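Local coordinates for protein alpha-L-rhamnosidase (Aspergillus terreus, PDB 6GSZ) that probably hydrolyses terminal non-reducing alpha-L-rhamnose residues from alpha-L-rhamnosides, as a calcium-binding, glycosylated fungal glycosidase, at residues 828-842 and 854-868. Numbering follows the deposited sequence.
Sequences FDFHLVAEVPPNTRA and VDVGSGVHEYHVRCV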
loop_
_atom_site.group_PDB
_atom_site.type_symbol
_atom_site.label_atom_id
_atom_site.label_comp_id
_atom_site.label_asym_id
_atom_site.label_seq_id
_atom_site.Cartn_x
_atom_site.Cartn_y
_atom_site.Cartn_z
ATOM N N PHE A 828 -37.578 15.654 3.371
ATOM C CA PHE A 828 -36.490 16.488 3.861
ATOM C C PHE A 828 -36.018 17.420 2.733
ATOM O O PHE A 828 -36.268 17.172 1.554
ATOM C CB PHE A 828 -35.361 15.602 4.404
ATOM C CG PHE A 828 -35.509 15.153 5.843
ATOM C CD1 PHE A 828 -35.043 15.944 6.891
ATOM C CD2 PHE A 828 -36.091 13.930 6.158
ATOM C CE1 PHE A 828 -35.169 15.532 8.212
ATOM C CE2 PHE A 828 -36.213 13.515 7.479
ATOM C CZ PHE A 828 -35.752 14.317 8.504
ATOM N N ASP A 829 -35.348 18.508 3.120
ATOM C CA ASP A 829 -34.620 19.344 2.232
ATOM C C ASP A 829 -33.168 18.841 2.197
ATOM O O ASP A 829 -32.575 18.615 3.255
ATOM C CB ASP A 829 -34.635 20.801 2.698
ATOM C CG ASP A 829 -35.993 21.438 2.587
ATOM O OD1 ASP A 829 -36.820 20.862 1.850
ATOM O OD2 ASP A 829 -36.147 22.462 3.274
ATOM N N PHE A 830 -32.639 18.656 0.982
ATOM C CA PHE A 830 -31.291 18.144 0.751
ATOM C C PHE A 830 -30.455 19.274 0.151
ATOM O O PHE A 830 -30.864 19.925 -0.795
ATOM C CB PHE A 830 -31.348 16.942 -0.198
ATOM C CG PHE A 830 -30.005 16.412 -0.632
ATOM C CD1 PHE A 830 -29.263 15.590 0.209
ATOM C CD2 PHE A 830 -29.479 16.737 -1.867
ATOM C CE1 PHE A 830 -28.034 15.089 -0.187
ATOM C CE2 PHE A 830 -28.261 16.217 -2.262
ATOM C CZ PHE A 830 -27.531 15.407 -1.419
ATOM N N HIS A 831 -29.265 19.460 0.690
ATOM C CA HIS A 831 -28.353 20.504 0.248
ATOM C C HIS A 831 -27.022 19.850 -0.090
ATOM O O HIS A 831 -26.518 19.057 0.721
ATOM C CB HIS A 831 -28.152 21.537 1.360
ATOM C CG HIS A 831 -29.438 21.984 1.960
ATOM N ND1 HIS A 831 -30.248 22.967 1.402
ATOM C CD2 HIS A 831 -30.071 21.544 3.069
ATOM C CE1 HIS A 831 -31.307 23.133 2.182
ATOM N NE2 HIS A 831 -31.242 22.252 3.189
ATOM N N LEU A 832 -26.454 20.210 -1.242
ATOM C CA LEU A 832 -25.180 19.635 -1.688
ATOM C C LEU A 832 -24.300 20.721 -2.293
ATOM O O LEU A 832 -24.717 21.468 -3.188
ATOM C CB LEU A 832 -25.479 18.554 -2.737
ATOM C CG LEU A 832 -24.286 18.010 -3.515
ATOM C CD1 LEU A 832 -23.349 17.213 -2.615
ATOM C CD2 LEU A 832 -24.708 17.113 -4.686
ATOM N N VAL A 833 -23.037 20.739 -1.866
ATOM C CA VAL A 833 -21.986 21.481 -2.518
ATOM C C VAL A 833 -21.018 20.476 -3.129
ATOM O O VAL A 833 -20.443 19.649 -2.397
ATOM C CB VAL A 833 -21.265 22.408 -1.529
ATOM C CG1 VAL A 833 -20.109 23.159 -2.185
ATOM C CG2 VAL A 833 -22.244 23.394 -0.904
ATOM N N ALA A 834 -20.855 20.539 -4.454
ATOM C CA ALA A 834 -20.025 19.607 -5.197
ATOM C C ALA A 834 -18.919 20.405 -5.883
ATOM O O ALA A 834 -19.187 21.369 -6.572
ATOM C CB ALA A 834 -20.844 18.873 -6.218
ATOM N N GLU A 835 -17.679 20.005 -5.626
ATOM C CA GLU A 835 -16.505 20.594 -6.251
ATOM C C GLU A 835 -15.999 19.648 -7.333
ATOM O O GLU A 835 -15.800 18.463 -7.054
ATOM C CB GLU A 835 -15.447 20.764 -5.179
ATOM C CG GLU A 835 -14.169 21.390 -5.607
ATOM C CD GLU A 835 -13.161 21.470 -4.455
ATOM O OE1 GLU A 835 -13.398 20.821 -3.352
ATOM O OE2 GLU A 835 -12.149 22.173 -4.643
ATOM N N VAL A 836 -15.837 20.173 -8.543
ATOM C CA VAL A 836 -15.434 19.424 -9.742
ATOM C C VAL A 836 -14.161 20.074 -10.250
ATOM O O VAL A 836 -14.136 21.274 -10.492
ATOM C CB VAL A 836 -16.557 19.409 -10.795
ATOM C CG1 VAL A 836 -16.159 18.751 -12.116
ATOM C CG2 VAL A 836 -17.795 18.748 -10.207
ATOM N N PRO A 837 -13.042 19.327 -10.382
ATOM C CA PRO A 837 -11.793 19.977 -10.733
ATOM C C PRO A 837 -11.679 20.411 -12.184
ATOM O O PRO A 837 -12.358 19.870 -13.089
ATOM C CB PRO A 837 -10.722 18.925 -10.358
ATOM C CG PRO A 837 -11.462 17.599 -10.443
ATOM C CD PRO A 837 -12.907 17.890 -10.113
ATOM N N PRO A 838 -10.774 21.390 -12.432
ATOM C CA PRO A 838 -10.470 21.820 -13.786
ATOM C C PRO A 838 -10.194 20.603 -14.679
ATOM O O PRO A 838 -9.511 19.661 -14.286
ATOM C CB PRO A 838 -9.256 22.748 -13.619
ATOM C CG PRO A 838 -9.379 23.257 -12.205
ATOM C CD PRO A 838 -9.947 22.095 -11.430
ATOM N N ASN A 839 -10.634 20.690 -15.930
ATOM C CA ASN A 839 -10.378 19.712 -16.991
ATOM C C ASN A 839 -11.212 18.434 -16.842
ATOM O O ASN A 839 -10.945 17.455 -17.565
ATOM C CB ASN A 839 -8.882 19.389 -17.124
ATOM C CG ASN A 839 -8.481 19.189 -18.572
ATOM O OD1 ASN A 839 -9.173 19.687 -19.488
ATOM N ND2 ASN A 839 -7.378 18.497 -18.826
ATOM N N THR A 840 -12.182 18.426 -15.910
ATOM C CA THR A 840 -13.084 17.280 -15.744
ATOM C C THR A 840 -14.540 17.741 -15.911
ATOM O O THR A 840 -14.833 18.941 -15.860
ATOM C CB THR A 840 -12.888 16.588 -14.389
ATOM O OG1 THR A 840 -13.436 17.378 -13.317
ATOM C CG2 THR A 840 -11.429 16.267 -14.129
ATOM N N ARG A 841 -15.419 16.739 -15.978
ATOM C CA ARG A 841 -16.860 16.960 -15.970
ATOM C C ARG A 841 -17.486 15.910 -15.062
ATOM O O ARG A 841 -16.866 14.850 -14.799
ATOM C CB ARG A 841 -17.512 16.928 -17.352
ATOM C CG ARG A 841 -17.016 18.006 -18.303
ATOM C CD ARG A 841 -17.795 18.100 -19.578
ATOM N NE ARG A 841 -19.216 18.413 -19.375
ATOM C CZ ARG A 841 -19.701 19.643 -19.135
ATOM N NH1 ARG A 841 -18.904 20.703 -19.097
ATOM N NH2 ARG A 841 -21.003 19.827 -19.001
ATOM N N ALA A 842 -18.662 16.210 -14.531
ATOM C CA ALA A 842 -19.347 15.294 -13.661
ATOM C C ALA A 842 -20.824 15.169 -14.064
ATOM O O ALA A 842 -21.401 16.051 -14.712
ATOM C CB ALA A 842 -19.227 15.754 -12.232
ATOM N N VAL A 854 -27.772 15.876 -13.908
ATOM C CA VAL A 854 -27.242 17.139 -14.387
ATOM C C VAL A 854 -25.783 16.936 -14.796
ATOM O O VAL A 854 -24.990 16.476 -13.979
ATOM C CB VAL A 854 -27.307 18.192 -13.262
ATOM C CG1 VAL A 854 -26.890 19.549 -13.755
ATOM C CG2 VAL A 854 -28.677 18.239 -12.618
ATOM N N ASP A 855 -25.407 17.338 -16.020
ATOM C CA ASP A 855 -24.005 17.332 -16.503
ATOM C C ASP A 855 -23.415 18.684 -16.095
ATOM O O ASP A 855 -24.012 19.737 -16.391
ATOM C CB ASP A 855 -23.974 17.133 -18.030
ATOM C CG ASP A 855 -22.618 17.135 -18.750
ATOM O OD1 ASP A 855 -21.586 16.918 -18.077
ATOM O OD2 ASP A 855 -22.591 17.336 -20.030
ATOM N N VAL A 856 -22.233 18.685 -15.489
ATOM C CA VAL A 856 -21.579 19.903 -15.109
ATOM C C VAL A 856 -20.097 19.833 -15.472
ATOM O O VAL A 856 -19.534 18.738 -15.472
ATOM C CB VAL A 856 -21.708 20.191 -13.602
ATOM C CG1 VAL A 856 -23.117 20.398 -13.173
ATOM C CG2 VAL A 856 -21.078 19.132 -12.717
ATOM N N GLY A 857 -19.497 21.028 -15.642
ATOM C CA GLY A 857 -18.068 21.175 -15.762
ATOM C C GLY A 857 -17.446 21.605 -14.441
ATOM O O GLY A 857 -18.052 21.479 -13.357
ATOM N N SER A 858 -16.192 22.040 -14.519
ATOM C CA SER A 858 -15.428 22.347 -13.306
ATOM C C SER A 858 -16.073 23.490 -12.514
ATOM O O SER A 858 -16.862 24.313 -13.057
ATOM C CB SER A 858 -13.988 22.708 -13.620
ATOM O OG SER A 858 -13.882 23.957 -14.310
ATOM N N GLY A 859 -15.760 23.529 -11.220
ATOM C CA GLY A 859 -16.147 24.613 -10.335
ATOM C C GLY A 859 -16.847 24.089 -9.103
ATOM O O GLY A 859 -16.803 22.899 -8.816
ATOM N N VAL A 860 -17.473 25.003 -8.368
ATOM C CA VAL A 860 -18.173 24.676 -7.148
ATOM C C VAL A 860 -19.655 24.869 -7.446
ATOM O O VAL A 860 -20.083 25.970 -7.840
ATOM C CB VAL A 860 -17.724 25.553 -5.963
ATOM C CG1 VAL A 860 -18.510 25.236 -4.694
ATOM C CG2 VAL A 860 -16.228 25.408 -5.700
ATOM N N HIS A 861 -20.405 23.772 -7.341
ATOM C CA HIS A 861 -21.803 23.733 -7.666
ATOM C C HIS A 861 -22.635 23.499 -6.405
ATOM O O HIS A 861 -22.332 22.596 -5.652
ATOM C CB HIS A 861 -22.089 22.641 -8.709
ATOM C CG HIS A 861 -21.242 22.745 -9.930
ATOM N ND1 HIS A 861 -21.573 23.562 -10.995
ATOM C CD2 HIS A 861 -20.068 22.157 -10.241
ATOM C CE1 HIS A 861 -20.631 23.461 -11.920
ATOM N NE2 HIS A 861 -19.694 22.603 -11.476
ATOM N N GLU A 862 -23.690 24.265 -6.220
ATOM C CA GLU A 862 -24.556 24.172 -5.045
ATOM C C GLU A 862 -25.945 23.731 -5.519
ATOM O O GLU A 862 -26.490 24.345 -6.479
ATOM C CB GLU A 862 -24.630 25.517 -4.337
ATOM C CG GLU A 862 -25.177 25.428 -2.945
ATOM C CD GLU A 862 -24.945 26.695 -2.162
ATOM O OE1 GLU A 862 -23.760 27.054 -1.962
ATOM O OE2 GLU A 862 -25.928 27.259 -1.747
ATOM N N TYR A 863 -26.506 22.723 -4.857
ATOM C CA TYR A 863 -27.837 22.200 -5.177
ATOM C C TYR A 863 -28.719 22.202 -3.925
ATOM O O TYR A 863 -28.319 21.722 -2.874
ATOM C CB TYR A 863 -27.740 20.787 -5.762
ATOM C CG TYR A 863 -26.870 20.666 -6.989
ATOM C CD1 TYR A 863 -25.508 20.431 -6.899
ATOM C CD2 TYR A 863 -27.418 20.822 -8.250
ATOM C CE1 TYR A 863 -24.728 20.348 -8.038
ATOM C CE2 TYR A 863 -26.647 20.735 -9.393
ATOM C CZ TYR A 863 -25.294 20.489 -9.288
ATOM O OH TYR A 863 -24.530 20.417 -10.407
ATOM N N HIS A 864 -29.940 22.735 -4.068
ATOM C CA HIS A 864 -30.878 22.718 -2.979
ATOM C C HIS A 864 -32.127 22.011 -3.468
ATOM O O HIS A 864 -32.771 22.517 -4.382
ATOM C CB HIS A 864 -31.170 24.134 -2.462
ATOM C CG HIS A 864 -29.967 24.810 -1.918
ATOM N ND1 HIS A 864 -29.518 24.598 -0.623
ATOM C CD2 HIS A 864 -29.045 25.585 -2.512
ATOM C CE1 HIS A 864 -28.388 25.265 -0.448
ATOM N NE2 HIS A 864 -28.080 25.879 -1.588
ATOM N N VAL A 865 -32.405 20.830 -2.919
ATOM C CA VAL A 865 -33.518 20.017 -3.345
ATOM C C VAL A 865 -34.533 19.990 -2.222
ATOM O O VAL A 865 -34.297 19.410 -1.164
ATOM C CB VAL A 865 -33.137 18.589 -3.772
ATOM C CG1 VAL A 865 -34.329 17.910 -4.426
ATOM C CG2 VAL A 865 -31.943 18.593 -4.705
ATOM N N ARG A 866 -35.690 20.601 -2.485
ATOM C CA ARG A 866 -36.707 20.763 -1.472
ATOM C C ARG A 866 -37.634 19.551 -1.544
ATOM O O ARG A 866 -37.929 19.071 -2.621
ATOM C CB ARG A 866 -37.527 22.043 -1.671
ATOM C CG ARG A 866 -36.795 23.343 -1.360
ATOM C CD ARG A 866 -36.649 23.693 0.112
ATOM N NE ARG A 866 -36.135 25.051 0.260
ATOM C CZ ARG A 866 -36.240 25.795 1.352
ATOM N NH1 ARG A 866 -36.708 25.269 2.474
ATOM N NH2 ARG A 866 -35.869 27.067 1.316
ATOM N N CYS A 867 -38.055 19.056 -0.380
ATOM C CA CYS A 867 -39.117 18.025 -0.269
ATOM C C CYS A 867 -38.732 16.747 -1.036
ATOM O O CYS A 867 -39.492 16.234 -1.874
ATOM C CB CYS A 867 -40.460 18.560 -0.759
ATOM S SG CYS A 867 -40.955 20.122 0.028
ATOM N N VAL A 868 -37.540 16.237 -0.729
ATOM C CA VAL A 868 -37.043 14.976 -1.299
ATOM C C VAL A 868 -37.775 13.816 -0.635
ATOM O O VAL A 868 -37.786 13.741 0.592
ATOM C CB VAL A 868 -35.535 14.776 -1.068
ATOM C CG1 VAL A 868 -35.081 13.395 -1.538
ATOM C CG2 VAL A 868 -34.710 15.851 -1.738
HETATM O O HOH W 1 -14.699 21.395 -16.945
#
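Two antiparallel strands, 828-836 and 859-866, form the last pair of a five-stranded sheet in the C-terminal domain, with four regular hydrogen-bonded pairs running from F830–V865 to V836–G859. On the face that carries H831 and H864, the two imidazoles meet rim to rim, ND1 of H831 hydrogen-bonded to ND1 of H864 at 2.7 Å with the ring planes 62° apart. Both rings hang beside their backbone N, CG anti to the carbonyl carbon (chi1 -48° in H831, -62° in H864), which helps bring the nitrogens together. The far nitrogen of each ring is engaged as well: NE2 of H864 donates in its ring plane to OE2 of E862 (2.6 Å), while NE2 of H831 is hydrogen-bonded to OD1 of D819, and W817 stacks on the H831 ring. Farther along this face, CG1 of V833 packs on CG1 of V860 at 3.6 Å. At the other end C867 and V868 both oppose F828, a G1 beta bulge, and D829 OD1 accepts from C867 N (3.1 Å). Beyond the type II turn P837–T840 the chains pair again in the neighbouring sheet, through A842 and V856. There the R841 guanidinium lies with one face over the V856–G857 peptide, its edge turned to D855 in a salt bridge whose NE–OD1 bond is weak (3.1 Å). H861, on the face with V836, donates from NE2 to G857 O (2.7 Å), in the link from strand 854-856.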